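Local coordinates for protein hypothetical P60 katanin (Sulfolobus acidocaldarius, PDB 2W2U) that takes part in archaeal cell division as an ESCRT-associated AAA-family ATPase, represented here by its MIT domain bound to a peptide of its ESCRT-III partner, at residues Y42-I46 against Y72-I76; L49-V53 against Y65-I69. One frame throughout, in Å; residues are numbered along the deposited sequence.

Contact 1: Y42-I46 against Y72-I76; sequences YKKAI and YKRRI
Both segments are regular alpha-helix, part of helices 35-55 and 62-81, the second and third helices of the three-helix MIT bundle. They run antiparallel: the N-to-C directions differ by 154° (signed crossing angle -154°) and the axes approach to 9.7 Å. Y42 and Y72 set the register, with CA atoms 5.9 Å apart. Backbone bonds I46 N to Y42 O (2.8 Å) and I76 N to Y72 O (2.9 Å) close one turn on each side. About 444 Å² is buried. The two tyrosines, both chi1 m, lie obliquely, with ring centroids 5.3 Å apart, planes at 36° and Y42 CD1 3.6 Å from Y72 CD1. R75, chi1 t and chi2 p, sets CB over one face of the Y42 ring and brings CG to 3.6 Å from Y42 CE2. Its NE forms a salt bridge with D30 OD2 of helix 11-31, and the same oxygen takes a hydrogen bond from Y42 OH. I46 (m, t) sends CD1 to 3.8 Å from Y72 CB and 3.7 Å from K73 N. Y72 OH is hydrogen-bonded to the backbone of the bound peptide. I76, chi1 and chi2 both m, brings CD1 to 3.3 Å from Y42 CB.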
loop_
_atom_site.group_PDB
_atom_site.type_symbol
_atom_site.label_atom_id
_atom_site.label_comp_id
_atom_site.label_asym_id
_atom_site.label_seq_id
_atom_site.Cartn_x
_atom_site.Cartn_y
_atom_site.Cartn_z
ATOM N N TYR A 42 -0.548 -2.853 5.938
ATOM C CA TYR A 42 0.486 -2.144 5.172
ATOM C C TYR A 42 1.382 -3.148 4.429
ATOM O O TYR A 42 1.680 -2.965 3.241
ATOM C CB TYR A 42 1.358 -1.266 6.086
ATOM C CG TYR A 42 0.773 0.072 6.514
ATOM C CD1 TYR A 42 0.283 0.991 5.575
ATOM C CD2 TYR A 42 0.762 0.442 7.859
ATOM C CE1 TYR A 42 -0.238 2.226 5.978
ATOM C CE2 TYR A 42 0.243 1.669 8.274
ATOM C CZ TYR A 42 -0.249 2.555 7.328
ATOM O OH TYR A 42 -0.753 3.758 7.743
ATOM N N LYS A 43 1.805 -4.204 5.129
ATOM C CA LYS A 43 2.670 -5.230 4.537
ATOM C C LYS A 43 1.979 -5.928 3.371
ATOM O O LYS A 43 2.616 -6.263 2.372
ATOM C CB LYS A 43 3.090 -6.276 5.572
ATOM C CG LYS A 43 4.108 -5.806 6.588
ATOM C CD LYS A 43 4.656 -6.995 7.369
ATOM C CE LYS A 43 5.453 -6.555 8.582
ATOM N NZ LYS A 43 6.803 -6.058 8.246
ATOM N N LYS A 44 0.672 -6.147 3.522
ATOM C CA LYS A 44 -0.127 -6.820 2.501
ATOM C C LYS A 44 -0.347 -5.923 1.287
ATOM O O LYS A 44 -0.406 -6.407 0.158
ATOM C CB LYS A 44 -1.455 -7.328 3.079
ATOM C CG LYS A 44 -1.285 -8.570 3.955
ATOM C CD LYS A 44 -2.599 -9.015 4.587
ATOM C CE LYS A 44 -2.409 -10.215 5.529
ATOM N NZ LYS A 44 -1.841 -11.427 4.844
ATOM N N ALA A 45 -0.464 -4.621 1.531
ATOM C CA ALA A 45 -0.506 -3.631 0.456
ATOM C C ALA A 45 0.840 -3.571 -0.277
ATOM O O ALA A 45 0.881 -3.532 -1.509
ATOM C CB ALA A 45 -0.888 -2.266 1.006
ATOM N N ILE A 46 1.932 -3.579 0.491
ATOM C CA ILE A 46 3.295 -3.584 -0.065
ATOM C C ILE A 46 3.518 -4.794 -0.983
ATOM O O ILE A 46 3.989 -4.646 -2.113
ATOM C CB ILE A 46 4.386 -3.523 1.043
ATOM C CG1 ILE A 46 4.435 -2.127 1.666
ATOM C CG2 ILE A 46 5.774 -3.890 0.471
ATOM C CD1 ILE A 46 5.100 -2.076 3.049
ATOM N N TYR A 72 4.622 3.316 2.894
ATOM C CA TYR A 72 4.091 2.276 3.774
ATOM C C TYR A 72 5.202 1.583 4.554
ATOM O O TYR A 72 5.031 1.308 5.744
ATOM C CB TYR A 72 3.236 1.266 2.997
ATOM C CG TYR A 72 2.009 1.867 2.329
ATOM C CD1 TYR A 72 1.412 3.026 2.826
ATOM C CD2 TYR A 72 1.432 1.258 1.215
ATOM C CE1 TYR A 72 0.289 3.574 2.216
ATOM C CE2 TYR A 72 0.310 1.795 0.602
ATOM C CZ TYR A 72 -0.258 2.952 1.110
ATOM O OH TYR A 72 -1.370 3.492 0.503
ATOM N N LYS A 73 6.334 1.323 3.893
ATOM C CA LYS A 73 7.512 0.769 4.567
ATOM C C LYS A 73 7.973 1.681 5.702
ATOM O O LYS A 73 8.328 1.204 6.778
ATOM C CB LYS A 73 8.676 0.556 3.594
ATOM C CG LYS A 73 8.584 -0.674 2.718
ATOM C CD LYS A 73 9.913 -0.908 2.013
ATOM C CE LYS A 73 9.869 -2.123 1.102
ATOM N NZ LYS A 73 9.597 -3.381 1.844
ATOM N N ARG A 74 7.968 2.988 5.448
ATOM C CA ARG A 74 8.377 3.972 6.451
ATOM C C ARG A 74 7.390 4.070 7.612
ATOM O O ARG A 74 7.800 4.278 8.751
ATOM C CB ARG A 74 8.585 5.347 5.816
ATOM C CG ARG A 74 10.009 5.636 5.401
ATOM C CD ARG A 74 10.072 6.965 4.665
ATOM N NE ARG A 74 10.008 6.771 3.219
ATOM C CZ ARG A 74 9.335 7.548 2.376
ATOM N NH1 ARG A 74 8.632 8.582 2.817
ATOM N NH2 ARG A 74 9.356 7.276 1.082
ATOM N N ARG A 75 6.097 3.923 7.328
ATOM C CA ARG A 75 5.097 3.895 8.397
ATOM C C ARG A 75 5.198 2.625 9.258
ATOM O O ARG A 75 5.011 2.682 10.480
ATOM C CB ARG A 75 3.676 4.104 7.861
ATOM C CG ARG A 75 2.625 4.326 8.960
ATOM C CD ARG A 75 2.883 5.604 9.781
ATOM N NE ARG A 75 1.905 5.733 10.859
ATOM C CZ ARG A 75 1.918 6.666 11.810
ATOM N NH1 ARG A 75 2.865 7.600 11.849
ATOM N NH2 ARG A 75 0.973 6.658 12.735
ATOM N N ILE A 76 5.501 1.493 8.615
ATOM C CA ILE A 76 5.792 0.237 9.323
ATOM C C ILE A 76 6.916 0.427 10.337
ATOM O O ILE A 76 6.795 0.002 11.486
ATOM C CB ILE A 76 6.231 -0.901 8.363
ATOM C CG1 ILE A 76 5.148 -1.221 7.317
ATOM C CG2 ILE A 76 6.656 -2.148 9.156
ATOM C CD1 ILE A 76 4.113 -2.186 7.748
#

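Contact 2: L49-V53 against Y65-I69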
loop_
_atom_site.group_PDB
_atom_site.type_symbol
_atom_site.label_atom_id
_atom_site.label_comp_id
_atom_site.label_asym_id
_atom_site.label_seq_id
_atom_site.Cartn_x
_atom_site.Cartn_y
_atom_site.Cartn_z
ATOM N N LEU A 49 1.581 -4.363 -4.150
ATOM C CA LEU A 49 2.232 -3.294 -4.912
ATOM C C LEU A 49 3.567 -3.749 -5.517
ATOM O O LEU A 49 3.914 -3.348 -6.627
ATOM C CB LEU A 49 2.399 -2.022 -4.065
ATOM C CG LEU A 49 1.143 -1.206 -3.697
ATOM C CD1 LEU A 49 1.440 -0.164 -2.608
ATOM C CD2 LEU A 49 0.506 -0.536 -4.914
ATOM N N ALA A 50 4.294 -4.605 -4.798
ATOM C CA ALA A 50 5.519 -5.203 -5.330
ATOM C C ALA A 50 5.218 -6.109 -6.526
ATOM O O ALA A 50 5.964 -6.118 -7.504
ATOM C CB ALA A 50 6.283 -5.963 -4.238
ATOM N N GLN A 51 4.116 -6.852 -6.446
ATOM C CA GLN A 51 3.674 -7.708 -7.544
ATOM C C GLN A 51 3.323 -6.890 -8.798
ATOM O O GLN A 51 3.694 -7.269 -9.920
ATOM C CB GLN A 51 2.474 -8.557 -7.110
ATOM C CG GLN A 51 1.918 -9.471 -8.202
ATOM C CD GLN A 51 2.853 -10.621 -8.529
ATOM O OE1 GLN A 51 3.239 -11.382 -7.645
ATOM N NE2 GLN A 51 3.212 -10.761 -9.807
ATOM N N LEU A 52 2.603 -5.785 -8.587
ATOM C CA LEU A 52 2.270 -4.829 -9.651
ATOM C C LEU A 52 3.518 -4.235 -10.312
ATOM O O LEU A 52 3.588 -4.145 -11.537
ATOM C CB LEU A 52 1.340 -3.726 -9.126
ATOM C CG LEU A 52 -0.161 -4.039 -8.990
ATOM C CD1 LEU A 52 -0.847 -3.048 -8.073
ATOM C CD2 LEU A 52 -0.869 -4.075 -10.345
ATOM N N VAL A 53 4.496 -3.849 -9.495
ATOM C CA VAL A 53 5.821 -3.439 -9.973
ATOM C C VAL A 53 6.502 -4.511 -10.851
ATOM O O VAL A 53 7.011 -4.183 -11.909
ATOM C CB VAL A 53 6.749 -3.005 -8.801
ATOM C CG1 VAL A 53 8.220 -2.901 -9.251
ATOM C CG2 VAL A 53 6.278 -1.678 -8.212
ATOM N N TYR A 65 3.337 3.178 -7.613
ATOM C CA TYR A 65 3.461 1.942 -6.820
ATOM C C TYR A 65 4.687 2.016 -5.912
ATOM O O TYR A 65 4.608 1.724 -4.717
ATOM C CB TYR A 65 3.632 0.703 -7.697
ATOM C CG TYR A 65 2.573 0.413 -8.738
ATOM C CD1 TYR A 65 1.233 0.772 -8.550
ATOM C CD2 TYR A 65 2.913 -0.288 -9.897
ATOM C CE1 TYR A 65 0.277 0.470 -9.517
ATOM C CE2 TYR A 65 1.973 -0.591 -10.862
ATOM C CZ TYR A 65 0.661 -0.213 -10.670
ATOM O OH TYR A 65 -0.257 -0.523 -11.644
ATOM N N GLU A 66 5.818 2.403 -6.504
ATOM C CA GLU A 66 7.100 2.445 -5.815
ATOM C C GLU A 66 7.141 3.508 -4.717
ATOM O O GLU A 66 7.697 3.266 -3.644
ATOM C CB GLU A 66 8.239 2.622 -6.826
ATOM C CG GLU A 66 8.484 1.360 -7.679
ATOM C CD GLU A 66 9.062 1.646 -9.061
ATOM O OE1 GLU A 66 9.470 2.798 -9.330
ATOM O OE2 GLU A 66 9.107 0.709 -9.890
ATOM N N GLN A 67 6.531 4.664 -4.986
ATOM C CA GLN A 67 6.353 5.722 -3.993
ATOM C C GLN A 67 5.545 5.248 -2.784
ATOM O O GLN A 67 5.913 5.523 -1.644
ATOM C CB GLN A 67 5.673 6.949 -4.621
ATOM C CG GLN A 67 5.491 8.139 -3.670
ATOM C CD GLN A 67 4.459 9.158 -4.165
ATOM O OE1 GLN A 67 4.471 9.551 -5.334
ATOM N NE2 GLN A 67 3.564 9.593 -3.269
ATOM N N MET A 68 4.442 4.550 -3.036
ATOM C CA MET A 68 3.565 4.103 -1.957
ATOM C C MET A 68 4.169 2.967 -1.121
ATOM O O MET A 68 3.990 2.927 0.103
ATOM C CB MET A 68 2.170 3.754 -2.486
ATOM C CG MET A 68 1.407 4.967 -3.048
ATOM S SD MET A 68 1.520 6.496 -2.067
ATOM C CE MET A 68 0.469 6.088 -0.678
ATOM N N ILE A 69 4.886 2.061 -1.786
ATOM C CA ILE A 69 5.660 1.015 -1.102
ATOM C C ILE A 69 6.563 1.662 -0.046
ATOM O O ILE A 69 6.571 1.247 1.112
ATOM C CB ILE A 69 6.486 0.145 -2.104
ATOM C CG1 ILE A 69 5.570 -0.832 -2.847
ATOM C CG2 ILE A 69 7.606 -0.635 -1.394
ATOM C CD1 ILE A 69 6.231 -1.569 -3.998
#
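Y65 has the largest area covered in this pairing. Its chi1 is m, and its ring reaches across to the helix turn formed by L49, L52 and V53. L52 CB sits over the ring face in a CH-pi contact, 3.9 Å from the centroid of the Y65 ring and 20° off the normal. L49 CD2 approaches Y65 CD1 obliquely at 3.9 Å. V53, with chi1 t, places CG2 3.6 Å from Y65 CB. L49 and L52 share the m, t rotamer. I69 is also m, t, and this extended form carries CD1 to 3.7 Å from A50 N, while its CG1 packs 3.6 Å from L49 CB. M68 starts toward the other helix, with CB 4.0 Å from L49 CD1, but its three m torsions lead the sulfur end away. The CA-to-CB bond of E66 points away, yet its end comes nearer, with OE2 3.8 Å from V53 CG1, a packing contact. The helices cross at -152° with axes 9.5 Å apart, and L49 faces Y65 (CA to CA 5.7 Å). This is antiparallel helix packing within the MIT domain. Helix 11-31 completes the core: A19 packs on L49, L15 packs on L52, and Q12 and E16 hydrogen-bond Y65 OH.

In the fold
Contacts 1 and 2 are successive parts of one antiparallel interface between helices 35-55 and 62-81. Their centres lie about 10 Å apart. Contact 2 is nearer the turn joining the two helices, and both of its segments fall between those of contact 1 in the chain. The two meet directly: Y72 CE2 packs 3.9 Å from L49 CD1, and I46 CG1 lies 4.0 Å from I69 O. Helix 11-31 packs against both. The ESCRT-III peptide also spans both contacts. It packs on Y42, Y72 and R75 in contact 1, and on L49, Y65, Q67 and M68 in contact 2. The same helix pair thus contributes to the bundle core and also offers residues to the bound peptide.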